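Local coordinates for protein transcriptional regulator (Corynebacterium diphtheriae, PDB 3LMM) that is of unknown molecular function but probably acts as a transcriptional regulator, with a Schlafen AlbA_2 domain among several others, at residues A76-G81 and R149-D154. Residues are numbered along the deposited sequence; the frame is centred on the assembly and turned at random.
Sequences ANTPGG and RWRVGD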
loop_
_atom_site.group_PDB
_atom_site.type_symbol
_atom_site.label_atom_id
_atom_site.label_comp_id
_atom_site.label_asym_id
_atom_site.label_seq_id
_atom_site.Cartn_x
_atom_site.Cartn_y
_atom_site.Cartn_z
ATOM N N ALA A 76 5.651 15.742 2.788
ATOM C CA ALA A 76 5.177 15.250 1.505
ATOM C C ALA A 76 3.761 15.722 1.198
ATOM O O ALA A 76 3.403 15.885 0.038
ATOM C CB ALA A 76 5.250 13.723 1.475
ATOM N N ASN A 77 2.964 15.951 2.237
ATOM C CA ASN A 77 1.594 16.406 2.042
ATOM C C ASN A 77 1.488 17.878 1.759
ATOM O O ASN A 77 0.508 18.317 1.187
ATOM C CB ASN A 77 0.727 16.124 3.261
ATOM C CG ASN A 77 0.369 14.679 3.391
ATOM O OD1 ASN A 77 0.084 14.013 2.399
ATOM N ND2 ASN A 77 0.356 14.178 4.622
ATOM N N THR A 78 2.456 18.667 2.191
ATOM C CA THR A 78 2.353 20.091 1.917
ATOM C C THR A 78 2.956 20.317 0.537
ATOM O O THR A 78 3.985 19.731 0.199
ATOM C CB THR A 78 3.131 20.934 2.922
ATOM O OG1 THR A 78 4.294 21.450 2.278
ATOM C CG2 THR A 78 3.580 20.108 4.090
ATOM N N PRO A 79 2.334 21.177 -0.282
ATOM C CA PRO A 79 2.929 21.377 -1.607
ATOM C C PRO A 79 4.368 21.903 -1.549
ATOM O O PRO A 79 4.724 22.697 -0.678
ATOM C CB PRO A 79 1.959 22.350 -2.276
ATOM C CG PRO A 79 1.479 23.175 -1.123
ATOM C CD PRO A 79 1.238 22.137 -0.041
ATOM N N GLY A 80 5.190 21.425 -2.477
ATOM C CA GLY A 80 6.573 21.842 -2.541
ATOM C C GLY A 80 7.460 20.983 -1.673
ATOM O O GLY A 80 8.684 21.115 -1.691
ATOM N N GLY A 81 6.842 20.090 -0.912
ATOM C CA GLY A 81 7.621 19.242 -0.037
ATOM C C GLY A 81 8.592 20.094 0.751
ATOM O O GLY A 81 8.397 21.305 0.885
ATOM N N ARG A 149 -2.139 15.491 7.527
ATOM C CA ARG A 149 -1.825 16.862 7.884
ATOM C C ARG A 149 -0.605 17.355 7.109
ATOM O O ARG A 149 0.175 16.563 6.587
ATOM C CB ARG A 149 -1.609 16.972 9.405
ATOM C CG ARG A 149 -1.056 15.716 10.069
ATOM C CD ARG A 149 -1.642 15.519 11.472
ATOM N NE ARG A 149 -1.056 16.400 12.476
ATOM C CZ ARG A 149 -1.650 16.747 13.616
ATOM N NH1 ARG A 149 -1.034 17.554 14.475
ATOM N NH2 ARG A 149 -2.871 16.308 13.897
ATOM N N TRP A 150 -0.455 18.670 7.018
ATOM C CA TRP A 150 0.667 19.252 6.295
ATOM C C TRP A 150 1.342 20.378 7.067
ATOM O O TRP A 150 0.721 21.010 7.907
ATOM C CB TRP A 150 0.189 19.770 4.947
ATOM C CG TRP A 150 -0.920 20.775 5.022
ATOM C CD1 TRP A 150 -1.500 21.311 6.145
ATOM C CD2 TRP A 150 -1.593 21.363 3.908
ATOM N NE1 TRP A 150 -2.497 22.200 5.790
ATOM C CE2 TRP A 150 -2.571 22.249 4.424
ATOM C CE3 TRP A 150 -1.466 21.225 2.524
ATOM C CZ2 TRP A 150 -3.411 22.994 3.603
ATOM C CZ3 TRP A 150 -2.302 21.964 1.705
ATOM C CH2 TRP A 150 -3.267 22.841 2.249
ATOM N N ARG A 151 2.612 20.634 6.767
ATOM C CA ARG A 151 3.384 21.695 7.418
ATOM C C ARG A 151 2.777 23.097 7.315
ATOM O O ARG A 151 2.366 23.531 6.237
ATOM C CB ARG A 151 4.792 21.746 6.814
ATOM C CG ARG A 151 5.861 20.967 7.551
ATOM C CD ARG A 151 6.054 21.493 8.962
ATOM N NE ARG A 151 7.460 21.581 9.372
ATOM C CZ ARG A 151 8.236 22.650 9.186
ATOM N NH1 ARG A 151 7.755 23.734 8.589
ATOM N NH2 ARG A 151 9.486 22.655 9.638
ATOM N N VAL A 152 2.695 23.803 8.436
ATOM C CA VAL A 152 2.214 25.176 8.356
ATOM C C VAL A 152 3.361 26.083 8.811
ATOM O O VAL A 152 4.198 26.492 8.003
ATOM C CB VAL A 152 0.951 25.448 9.202
ATOM C CG1 VAL A 152 0.564 26.915 9.077
ATOM C CG2 VAL A 152 -0.209 24.602 8.691
ATOM N N GLY A 153 3.423 26.413 10.089
ATOM C CA GLY A 153 4.525 27.253 10.506
ATOM C C GLY A 153 5.669 26.286 10.653
ATOM O O GLY A 153 6.148 25.718 9.668
ATOM N N ASP A 154 6.101 26.099 11.893
ATOM C CA ASP A 154 7.164 25.160 12.188
ATOM C C ASP A 154 6.488 23.870 12.603
ATOM O O ASP A 154 7.125 22.832 12.741
ATOM C CB ASP A 154 8.025 25.640 13.342
ATOM C CG ASP A 154 8.980 24.578 13.804
ATOM O OD1 ASP A 154 9.831 24.164 12.987
ATOM O OD2 ASP A 154 8.867 24.147 14.971
#
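Asn77, on the last turn of helix 62-77, makes the polar link to strand 149-151: its ND2 donates to the carbonyl O of Arg149 over 3.1 Å, with an N-H...O angle of 148° and the donor tilted 29° from the carbonyl plane. CG lies beside the backbone N and anti to the carbonyl carbon (chi1 -74°). The other end of that amide, OD1, accepts from Ile141 N, so both polar atoms of this buried side chain are paired, which is consistent with the modelled orientation of the amide.

The side-chain packing is largely apolar. Thr78, where the chain leaves the helix, brings its CB 3.8 Å from Trp150 CB; the exact position of its methyl is doubtful. Pro79 meets the indole obliquely, its CD 3.8 Å from Trp150 CE3. Asn77 O lies at the ring edge, near its plane; its hydrogen bond comes from Trp164 NE1. A type II turn, closed by Gly81 N to Thr78 O, then leads the chain toward strand 82-86.

Beyond the contact, Arg151 reaches a salt bridge with Asp41, a cobalt-site residue. Between helix end and two-stranded hairpin, the buried, doubly paired Asn77 amide thus gives the contact its direction, while Thr78, Pro79 and Trp150 supply less specific packing.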